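Local coordinates for protein N-formylglutamate amidohydrolase (Ralstonia eutropha, PDB 2Q7S) that binds a zinc ion and probably acts as a hydrolase of the N-formylglutamate amidohydrolase family, at residues A[39-44]-A[138-143]. Numbering follows the deposited sequence.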
ATOM      1  N   ALA A  39     -19.954   9.858   0.591  1.00 26.99           N
ATOM      2  CA  ALA A  39     -21.108  10.452  -0.077  1.00 27.84           C
ATOM      3  C   ALA A  39     -20.700  11.671  -0.907  1.00 27.43           C
ATOM      4  O   ALA A  39     -21.294  11.954  -1.939  1.00 26.21           O
ATOM      5  CB  ALA A  39     -22.189  10.822   0.961  1.00 27.03           C
ATOM      6  N   ASP A  40     -19.671  12.386  -0.473  1.00 28.16           N
ATOM      7  CA  ASP A  40     -19.296  13.658  -1.131  1.00 29.98           C
ATOM      8  C   ASP A  40     -18.300  13.503  -2.290  1.00 29.96           C
ATOM      9  O   ASP A  40     -17.726  14.489  -2.767  1.00 29.31           O
ATOM     10  CB  ASP A  40     -18.771  14.663  -0.102  1.00 29.09           C
ATOM     11  CG  ASP A  40     -17.529  14.160   0.640  1.00 32.71           C
ATOM     12  OD1 ASP A  40     -16.830  13.253   0.139  1.00 29.42           O
ATOM     13  OD2 ASP A  40     -17.264  14.679   1.739  1.00 38.71           O
ATOM     14  N   PHE A  41     -18.124  12.271  -2.758  1.00 31.29           N
ATOM     15  CA  PHE A  41     -17.247  11.991  -3.894  1.00 31.40           C
ATOM     16  C   PHE A  41     -17.554  12.935  -5.058  1.00 30.72           C
ATOM     17  O   PHE A  41     -16.664  13.594  -5.579  1.00 30.77           O
ATOM     18  CB  PHE A  41     -17.400  10.508  -4.323  1.00 32.87           C
ATOM     19  CG  PHE A  41     -16.139   9.888  -4.869  1.00 32.45           C
ATOM     20  CD1 PHE A  41     -15.362  10.551  -5.807  1.00 27.32           C
ATOM     21  CD2 PHE A  41     -15.729   8.637  -4.430  1.00 36.19           C
ATOM     22  CE1 PHE A  41     -14.232   9.986  -6.314  1.00 30.97           C
ATOM     23  CE2 PHE A  41     -14.574   8.058  -4.931  1.00 40.86           C
ATOM     24  CZ  PHE A  41     -13.830   8.736  -5.881  1.00 39.52           C
ATOM     25  N   GLY A  42     -18.824  13.013  -5.460  1.00 32.65           N
ATOM     26  CA  GLY A  42     -19.224  13.884  -6.573  1.00 33.15           C
ATOM     27  C   GLY A  42     -18.580  13.539  -7.915  1.00 32.60           C
ATOM     28  O   GLY A  42     -18.227  14.433  -8.695  1.00 33.15           O
ATOM     29  N   ALA A  43     -18.422  12.239  -8.171  1.00 31.53           N
ATOM     30  CA  ALA A  43     -17.865  11.741  -9.422  1.00 30.68           C
ATOM     31  C   ALA A  43     -18.985  11.652 -10.458  1.00 30.85           C
ATOM     32  O   ALA A  43     -20.163  11.580 -10.093  1.00 30.92           O
ATOM     33  CB  ALA A  43     -17.260  10.387  -9.202  1.00 28.58           C
ATOM     34  N   VAL A  44     -18.629  11.680 -11.742  1.00 31.20           N
ATOM     35  CA  VAL A  44     -19.606  11.396 -12.815  1.00 31.47           C
ATOM     36  C   VAL A  44     -19.521   9.939 -13.321  1.00 31.60           C
ATOM     37  O   VAL A  44     -20.331   9.511 -14.141  1.00 30.58           O
ATOM     38  CB  VAL A  44     -19.468  12.387 -13.993  1.00 30.63           C
ATOM     39  CG1 VAL A  44     -19.714  13.812 -13.508  1.00 26.64           C
ATOM     40  CG2 VAL A  44     -18.098  12.259 -14.650  1.00 30.99           C
ATOM     41  N   GLN A 138      -8.636  19.878   0.468  1.00 11.23           N
ATOM     42  CA  GLN A 138      -8.124  20.061   1.802  1.00 10.96           C
ATOM     43  C   GLN A 138      -8.911  19.202   2.795  1.00 12.54           C
ATOM     44  O   GLN A 138      -8.323  18.598   3.661  1.00 11.07           O
ATOM     45  CB  GLN A 138      -8.148  21.534   2.184  1.00  9.13           C
ATOM     46  CG  GLN A 138      -7.009  22.355   1.523  1.00 13.31           C
ATOM     47  CD  GLN A 138      -7.179  23.827   1.733  1.00 12.06           C
ATOM     48  OE1 GLN A 138      -8.296  24.289   1.947  1.00 12.69           O
ATOM     49  NE2 GLN A 138      -6.065  24.593   1.683  1.00  9.13           N
ATOM     50  N   ARG A 139     -10.239  19.130   2.653  1.00 13.34           N
ATOM     51  CA  ARG A 139     -11.076  18.375   3.576  1.00 14.35           C
ATOM     52  C   ARG A 139     -10.853  16.884   3.474  1.00 14.93           C
ATOM     53  O   ARG A 139     -10.768  16.174   4.504  1.00 16.56           O
ATOM     54  CB  ARG A 139     -12.547  18.778   3.414  1.00 13.12           C
ATOM     55  CG  ARG A 139     -12.810  20.163   3.974  1.00 18.32           C
ATOM     56  CD  ARG A 139     -14.295  20.438   4.135  1.00 21.02           C
ATOM     57  NE  ARG A 139     -14.949  20.599   2.847  1.00 21.01           N
ATOM     58  CZ  ARG A 139     -15.126  21.756   2.220  1.00 22.35           C
ATOM     59  NH1 ARG A 139     -14.706  22.892   2.767  1.00 22.11           N
ATOM     60  NH2 ARG A 139     -15.732  21.767   1.040  1.00 21.99           N
ATOM     61  N   ARG A 140     -10.685  16.382   2.244  1.00 16.54           N
ATOM     62  CA  ARG A 140     -10.221  14.992   2.075  1.00 15.17           C
ATOM     63  C   ARG A 140      -8.953  14.752   2.862  1.00 14.50           C
ATOM     64  O   ARG A 140      -8.838  13.741   3.588  1.00 15.80           O
ATOM     65  CB  ARG A 140      -9.966  14.582   0.587  1.00 12.25           C
ATOM     66  CG  ARG A 140     -11.217  14.674  -0.239  1.00 16.50           C
ATOM     67  CD  ARG A 140     -11.052  14.077  -1.584  1.00 15.15           C
ATOM     68  NE  ARG A 140     -12.196  14.387  -2.452  1.00 19.91           N
ATOM     69  CZ  ARG A 140     -12.350  13.866  -3.662  1.00 17.51           C
ATOM     70  NH1 ARG A 140     -11.439  13.025  -4.128  1.00 15.13           N
ATOM     71  NH2 ARG A 140     -13.385  14.208  -4.415  1.00 19.56           N
ATOM     72  N   ILE A 141      -7.986  15.634   2.680  1.00 14.46           N
ATOM     73  CA  ILE A 141      -6.700  15.477   3.358  1.00 15.35           C
ATOM     74  C   ILE A 141      -6.880  15.432   4.870  1.00 14.19           C
ATOM     75  O   ILE A 141      -6.359  14.540   5.493  1.00 11.47           O
ATOM     76  CB  ILE A 141      -5.667  16.565   2.974  1.00 16.26           C
ATOM     77  CG1 ILE A 141      -5.216  16.399   1.521  1.00 13.58           C
ATOM     78  CG2 ILE A 141      -4.426  16.474   3.916  1.00 13.07           C
ATOM     79  CD1 ILE A 141      -4.502  17.606   0.892  1.00 13.26           C
ATOM     80  N   ASN A 142      -7.651  16.369   5.452  1.00 14.66           N
ATOM     81  CA  ASN A 142      -7.820  16.423   6.903  1.00 15.86           C
ATOM     82  C   ASN A 142      -8.576  15.230   7.504  1.00 14.69           C
ATOM     83  O   ASN A 142      -8.197  14.717   8.548  1.00 14.55           O
ATOM     84  CB  ASN A 142      -8.519  17.737   7.314  1.00 12.87           C
ATOM     85  CG  ASN A 142      -7.691  18.937   7.015  1.00 21.87           C
ATOM     86  OD1 ASN A 142      -6.471  18.820   6.899  1.00 18.31           O
ATOM     87  ND2 ASN A 142      -8.332  20.100   6.879  1.00 16.27           N
ATOM     88  N   ARG A 143      -9.663  14.826   6.848  1.00 15.84           N
ATOM     89  CA  ARG A 143     -10.539  13.814   7.371  1.00 17.99           C
ATOM     90  C   ARG A 143     -10.041  12.387   7.162  1.00 16.81           C
ATOM     91  O   ARG A 143     -10.353  11.542   7.977  1.00 18.93           O
ATOM     92  CB  ARG A 143     -11.928  13.934   6.753  1.00 19.93           C
ATOM     93  CG  ARG A 143     -12.576  15.262   6.953  1.00 26.02           C
ATOM     94  CD  ARG A 143     -13.752  15.445   5.939  1.00 29.66           C
ATOM     95  NE  ARG A 143     -14.496  16.672   6.161  1.00 29.51           N
ATOM     96  CZ  ARG A 143     -15.524  17.081   5.418  1.00 40.54           C
ATOM     97  NH1 ARG A 143     -15.934  16.362   4.379  1.00 42.43           N
ATOM     98  NH2 ARG A 143     -16.134  18.223   5.709  1.00 37.05           N
TER
HETATM   99  O   HOH W   1     -14.844  15.379  -1.529  1.00 33.63           O
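Phe41 and Arg140 have the nearest CA atoms across the contact, 9.7 Å apart, so arginines of helix 134-163 span the gap to Asp40 and to main-chain oxygens of the loop 39-44, between strand 26-30 and helix 47-50. In this zinc-binding alpha/beta protein of the N-formylglutamate amidohydrolase family, built on a mixed seven-stranded sheet, the contact lies away from the metal and ties a peripheral loop to the helix. Two arginines about one helical turn apart reach across. Arg143, extended from CG to NE, forms a salt bridge to Asp40, NH1 to OD2 at 3.4 Å. The carboxylate oxygen comes in at the edge of the guanidinium, and the two planes are only 14° apart. Arg139 CB lies 3.9 Å above the plane of the Arg143 guanidinium, over its centre. Asp40 CB points toward the helix, and with chi1 at 60° CG sits between the backbone N and the carbonyl carbon; the other oxygen, OD1, is hydrogen-bonded to the hydroxyl of Tyr81, outside both segments. Arg140 is buried and equally straight; its NH2 lies 3.5 Å from Phe41 O, approached obliquely. Tyr81 joins both sides: its carbonyl takes a hydrogen bond from Arg140 NH1, while its ring makes a cation-pi contact with Arg140 and an edge-to-face one with Phe41. Tyr128 OH is hydrogen-bonded to Arg140 NH2. Arg140 NE donates to a water at 3.0 Å, which donates to Asp40 O at 3.3 Å.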